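Local coordinates for protein putative ATP binding component of ABC-transporter (Escherichia coli, PDB 2R5O) that probably serves, through its C-terminal domain, to recognise the O-antigen polysaccharide exported by an ABC transporter whose ATP-binding component it is, at residues 26-31 with 158-163; 116-119 with 123-126. All coordinates share one frame; numbering follows the deposited sequence.

Contact 1: residues 26-31 with 158-163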
loop_
_atom_site.group_PDB
_atom_site.type_symbol
_atom_site.label_atom_id
_atom_site.label_comp_id
_atom_site.label_asym_id
_atom_site.label_seq_id
_atom_site.Cartn_x
_atom_site.Cartn_y
_atom_site.Cartn_z
ATOM N N ILE A 26 -34.562 1.668 10.117
ATOM C CA ILE A 26 -33.633 1.112 11.110
ATOM C C ILE A 26 -33.479 -0.407 11.070
ATOM O O ILE A 26 -32.804 -0.965 11.932
ATOM C CB ILE A 26 -33.989 1.549 12.559
ATOM C CG1 ILE A 26 -35.337 0.972 13.010
ATOM C CG2 ILE A 26 -33.984 3.074 12.667
ATOM C CD1 ILE A 26 -35.511 0.995 14.521
ATOM N N GLU A 27 -34.069 -1.069 10.076
ATOM C CA GLU A 27 -33.970 -2.528 9.939
ATOM C C GLU A 27 -32.525 -2.898 9.620
ATOM O O GLU A 27 -31.858 -2.194 8.873
ATOM C CB GLU A 27 -34.870 -3.024 8.802
ATOM C CG GLU A 27 -34.934 -4.535 8.626
ATOM C CD GLU A 27 -35.769 -4.955 7.423
ATOM O OE1 GLU A 27 -35.727 -6.154 7.074
ATOM O OE2 GLU A 27 -36.457 -4.094 6.816
ATOM N N ASP A 28 -32.048 -4.004 10.188
ATOM C CA ASP A 28 -30.677 -4.475 9.951
ATOM C C ASP A 28 -30.666 -5.261 8.636
ATOM O O ASP A 28 -30.949 -6.468 8.617
ATOM C CB ASP A 28 -30.201 -5.295 11.165
ATOM C CG ASP A 28 -28.751 -5.673 11.092
ATOM O OD1 ASP A 28 -28.130 -5.563 10.018
ATOM O OD2 ASP A 28 -28.212 -6.100 12.128
ATOM N N VAL A 29 -30.404 -4.553 7.534
ATOM C CA VAL A 29 -30.396 -5.133 6.194
ATOM C C VAL A 29 -28.981 -5.359 5.634
ATOM O O VAL A 29 -28.806 -5.719 4.478
ATOM C CB VAL A 29 -31.224 -4.268 5.217
ATOM C CG1 VAL A 29 -32.665 -4.173 5.699
ATOM C CG2 VAL A 29 -30.646 -2.899 5.043
ATOM N N TYR A 30 -27.977 -5.178 6.483
ATOM C CA TYR A 30 -26.571 -5.340 6.116
ATOM C C TYR A 30 -26.319 -6.644 5.367
ATOM O O TYR A 30 -25.621 -6.678 4.348
ATOM C CB TYR A 30 -25.772 -5.261 7.407
ATOM C CG TYR A 30 -24.273 -5.092 7.353
ATOM C CD1 TYR A 30 -23.674 -3.872 7.700
ATOM C CD2 TYR A 30 -23.436 -6.160 7.047
ATOM C CE1 TYR A 30 -22.316 -3.726 7.742
ATOM C CE2 TYR A 30 -22.053 -6.014 7.080
ATOM C CZ TYR A 30 -21.498 -4.789 7.445
ATOM O OH TYR A 30 -20.132 -4.643 7.533
ATOM N N HIS A 31 -26.910 -7.721 5.883
ATOM C CA HIS A 31 -26.686 -9.062 5.367
ATOM C C HIS A 31 -27.253 -9.255 3.957
ATOM O O HIS A 31 -26.934 -10.258 3.309
ATOM C CB HIS A 31 -27.284 -10.098 6.316
ATOM C CG HIS A 31 -28.771 -10.147 6.303
ATOM N ND1 HIS A 31 -29.582 -9.339 7.073
ATOM C CD2 HIS A 31 -29.598 -10.913 5.562
ATOM C CE1 HIS A 31 -30.850 -9.623 6.808
ATOM N NE2 HIS A 31 -30.885 -10.574 5.901
ATOM N N ASP A 158 -20.690 -2.290 18.066
ATOM C CA ASP A 158 -21.032 -3.304 17.056
ATOM C C ASP A 158 -19.870 -3.374 16.098
ATOM O O ASP A 158 -19.487 -2.342 15.541
ATOM C CB ASP A 158 -22.339 -2.943 16.315
ATOM C CG ASP A 158 -22.842 -4.050 15.407
ATOM O OD1 ASP A 158 -22.457 -5.234 15.594
ATOM O OD2 ASP A 158 -23.626 -3.731 14.479
ATOM N N ARG A 159 -19.289 -4.545 15.915
ATOM C CA ARG A 159 -18.059 -4.737 15.155
ATOM C C ARG A 159 -18.330 -5.856 14.181
ATOM O O ARG A 159 -18.522 -7.006 14.595
ATOM C CB ARG A 159 -16.913 -5.090 16.095
ATOM C CG ARG A 159 -16.735 -4.076 17.236
ATOM C CD ARG A 159 -16.400 -2.641 16.746
ATOM N NE ARG A 159 -15.160 -2.720 16.023
ATOM C CZ ARG A 159 -13.961 -2.495 16.522
ATOM N NH1 ARG A 159 -13.801 -1.845 17.682
ATOM N NH2 ARG A 159 -12.920 -2.842 15.796
ATOM N N ARG A 160 -18.405 -5.539 12.902
ATOM C CA ARG A 160 -18.794 -6.501 11.856
ATOM C C ARG A 160 -17.533 -6.948 11.129
ATOM O O ARG A 160 -17.190 -6.444 10.046
ATOM C CB ARG A 160 -19.888 -5.906 10.993
ATOM C CG ARG A 160 -21.074 -5.528 11.877
ATOM C CD ARG A 160 -22.419 -5.356 11.203
ATOM N NE ARG A 160 -22.928 -6.637 10.719
ATOM C CZ ARG A 160 -24.198 -6.840 10.407
ATOM N NH1 ARG A 160 -25.079 -5.877 10.538
ATOM N NH2 ARG A 160 -24.578 -8.019 9.946
ATOM N N TYR A 161 -16.808 -7.844 11.796
ATOM C CA TYR A 161 -15.445 -8.167 11.423
ATOM C C TYR A 161 -15.456 -9.170 10.259
ATOM O O TYR A 161 -16.195 -10.159 10.251
ATOM C CB TYR A 161 -14.748 -8.755 12.644
ATOM C CG TYR A 161 -13.351 -9.245 12.442
ATOM C CD1 TYR A 161 -12.296 -8.381 12.226
ATOM C CD2 TYR A 161 -13.068 -10.599 12.557
ATOM C CE1 TYR A 161 -10.982 -8.886 12.082
ATOM C CE2 TYR A 161 -11.808 -11.087 12.412
ATOM C CZ TYR A 161 -10.783 -10.248 12.174
ATOM O OH TYR A 161 -9.518 -10.793 12.059
ATOM N N ASP A 162 -14.622 -8.883 9.254
ATOM C CA ASP A 162 -14.467 -9.693 8.052
ATOM C C ASP A 162 -15.832 -10.004 7.455
ATOM O O ASP A 162 -16.151 -11.139 7.091
ATOM C CB ASP A 162 -13.701 -10.987 8.329
ATOM C CG ASP A 162 -12.210 -10.783 8.563
ATOM O OD1 ASP A 162 -11.671 -9.729 8.264
ATOM O OD2 ASP A 162 -11.591 -11.773 9.052
ATOM N N SER A 163 -16.645 -8.956 7.335
ATOM C CA SER A 163 -18.040 -9.109 6.957
ATOM C C SER A 163 -18.357 -8.845 5.502
ATOM O O SER A 163 -19.491 -9.135 5.092
ATOM C CB SER A 163 -18.902 -8.222 7.840
ATOM O OG SER A 163 -18.525 -6.846 7.708
HETATM O O HOH W 1 -27.471 -7.979 8.988
#

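Contact 2: residues 116-119 with 123-126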
loop_
_atom_site.group_PDB
_atom_site.type_symbol
_atom_site.label_atom_id
_atom_site.label_comp_id
_atom_site.label_asym_id
_atom_site.label_seq_id
_atom_site.Cartn_x
_atom_site.Cartn_y
_atom_site.Cartn_z
ATOM N N ILE A 116 -17.725 13.191 17.109
ATOM C CA ILE A 116 -19.104 12.917 16.737
ATOM C C ILE A 116 -19.930 12.532 17.961
ATOM O O ILE A 116 -19.674 11.519 18.593
ATOM C CB ILE A 116 -19.167 11.776 15.700
ATOM C CG1 ILE A 116 -18.168 12.028 14.543
ATOM C CG2 ILE A 116 -20.575 11.645 15.163
ATOM C CD1 ILE A 116 -17.834 10.803 13.735
ATOM N N SER A 117 -20.929 13.345 18.280
ATOM C CA SER A 117 -21.871 13.035 19.359
ATOM C C SER A 117 -23.212 12.661 18.748
ATOM O O SER A 117 -23.582 13.158 17.692
ATOM C CB SER A 117 -22.023 14.212 20.314
ATOM O OG SER A 117 -22.467 15.341 19.602
ATOM N N VAL A 118 -23.924 11.786 19.434
ATOM C CA VAL A 118 -25.222 11.299 18.983
ATOM C C VAL A 118 -26.195 11.247 20.147
ATOM O O VAL A 118 -25.788 11.206 21.312
ATOM C CB VAL A 118 -25.143 9.896 18.355
ATOM C CG1 VAL A 118 -24.164 9.905 17.180
ATOM C CG2 VAL A 118 -24.775 8.857 19.388
ATOM N N SER A 119 -27.486 11.282 19.816
ATOM C CA SER A 119 -28.556 11.083 20.778
ATOM C C SER A 119 -29.232 9.736 20.546
ATOM O O SER A 119 -29.236 9.207 19.442
ATOM C CB SER A 119 -29.613 12.178 20.646
ATOM O OG SER A 119 -29.047 13.467 20.798
ATOM N N VAL A 123 -29.906 7.992 13.712
ATOM C CA VAL A 123 -29.411 7.165 12.615
ATOM C C VAL A 123 -28.412 8.031 11.878
ATOM O O VAL A 123 -28.714 9.169 11.528
ATOM C CB VAL A 123 -30.552 6.728 11.679
ATOM C CG1 VAL A 123 -30.032 5.850 10.541
ATOM C CG2 VAL A 123 -31.610 5.999 12.476
ATOM N N ARG A 124 -27.193 7.521 11.688
ATOM C CA ARG A 124 -26.116 8.283 11.053
ATOM C C ARG A 124 -25.430 7.433 10.004
ATOM O O ARG A 124 -25.318 6.226 10.150
ATOM C CB ARG A 124 -25.066 8.702 12.076
ATOM C CG ARG A 124 -25.564 9.498 13.251
ATOM C CD ARG A 124 -25.913 10.914 12.878
ATOM N NE ARG A 124 -26.406 11.644 14.054
ATOM C CZ ARG A 124 -25.649 12.356 14.889
ATOM N NH1 ARG A 124 -24.330 12.464 14.715
ATOM N NH2 ARG A 124 -26.227 12.954 15.915
ATOM N N VAL A 125 -24.911 8.097 8.982
ATOM C CA VAL A 125 -24.090 7.456 7.979
ATOM C C VAL A 125 -22.690 8.040 8.085
ATOM O O VAL A 125 -22.491 9.252 8.241
ATOM C CB VAL A 125 -24.682 7.679 6.579
ATOM C CG1 VAL A 125 -23.744 7.132 5.512
ATOM C CG2 VAL A 125 -26.055 7.023 6.484
ATOM N N PHE A 126 -21.708 7.157 7.967
ATOM C CA PHE A 126 -20.293 7.513 7.999
ATOM C C PHE A 126 -19.614 6.996 6.759
ATOM O O PHE A 126 -19.890 5.877 6.331
ATOM C CB PHE A 126 -19.649 6.898 9.239
ATOM C CG PHE A 126 -20.346 7.273 10.524
ATOM C CD1 PHE A 126 -20.387 8.591 10.970
ATOM C CD2 PHE A 126 -21.032 6.324 11.241
ATOM C CE1 PHE A 126 -21.048 8.922 12.157
ATOM C CE2 PHE A 126 -21.675 6.634 12.440
ATOM C CZ PHE A 126 -21.679 7.926 12.889
#

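Contact 1: residues 26-31 with 158-163
Y30 and R160 meet because their first torsions send the two side chains past one another in opposite directions: the tyrosine holds CG anti to its backbone N (chi1 -167°), while the arginine sets CG anti to its carbonyl carbon and then bends at chi3 (69°). The bend lays the guanidinium flat on one face of the ring, centres 3.8 Å apart and planes only 11° from parallel. Nearer the backbone, CD of R160 sits over the same face in a CH-pi contact, 3.9 Å from the centroid of the Y30 ring. An arginine suits the place because it offers both a flat cation for the pi cloud and in-plane N-H groups for oxygens at its rim. D28 takes one of these: its OD1 accepts from NH1 of R160 at 3.1 Å through the syn lone pair, exactly in the guanidinium plane, with the carboxylate turned nearly perpendicular. A water adds a second link, donating to OD1 of D28 and accepting from NH2 of R160. In the immunoglobulin-like carbohydrate-binding domain of this transporter, the contact lays the N-terminal loop over the long strand 153-169, near the corner where that strand turns at D162. The arginine has stronger company in E40, which pairs with NE, and D28 is likewise held by R42 through its other oxygen; this alternation of charges probably favours the ionised form of both groups, the arginine being buried. At the far end of the ring, OH of Y30 donates to OG of S163 at 2.7 Å, near the ring plane. That serine oxygen in turn donates a hydrogen bond to the carbonyl O of R160, also 2.7 Å away, so a small hydroxyl relays the bond from the loop into the strand backbone. Y53 meets the Y30 ring at a steep inclination.

Contact 2: residues 116-119 with 123-126
The guanidinium of R124 reaches across to the backbone of S117 and grips one carbonyl oxygen with two nitrogens: NH1 of R124 lies 3.1 Å from O of S117, and NH2 of R124 is 3.2 Å from that same atom in a weak bond. Neither is straight, the N-H...O angles being 136° and 135°, as expected when a single acceptor is shared by the two ends of the fork. The oxygen also sits somewhat out of the guanidinium plane. The stronger partner of NH2 is D122, whose OD2 forms a salt bridge with it and also accepts from the backbone N of S119; the aspartate thus helps position the arginine while tying down the turn. A long side chain is needed here because strands 116-118 and 123-126, though running nearly antiparallel, approach no closer than 9.6 Å between axes. They belong to different sheets of the immunoglobulin-like sandwich, the first bonded to strand 84-95 and the second to strand 71-80, so side chains rather than a backbone ladder bridge them. V118 packs beneath the cation: its CG1, placed beside the backbone N, lies over one face of the R124 guanidinium, offset toward its rim and 3.6 Å from NH1. The arginine's bend at chi2 (-73°) helps bring the group onto that methyl. Further inward the contact becomes largely apolar. CD1 of I116 touches CE1 of the F126 ring at 4.0 Å, and CG2 of I116 lies 4.1 Å from the same carbon. A branched aliphatic and a broad aromatic suit this buried inner side, whereas the arginine occupies the more exposed border. F184 of the second subunit packs on both I116 and F126.

In the fold
From the N terminus, the chain first runs as a loop through 26-31, ahead of strand 41-43, and only after 126 further residues, most of them in strands, does 158-163 return to meet it: contact 1 thus closes a loop that takes in most of the domain's strands. Within that span comes contact 2, a tight local return in which three residues separate 116-119 from 123-126, carrying the chain from one sheet of the sandwich to the other. The smaller loop therefore lies wholly within the larger. Their centres are 16 Å apart, yet I26 packs against V123, with CG2 of I26 3.8 Å from CG2 of V123, joining the N-terminal loop to strand 123-131.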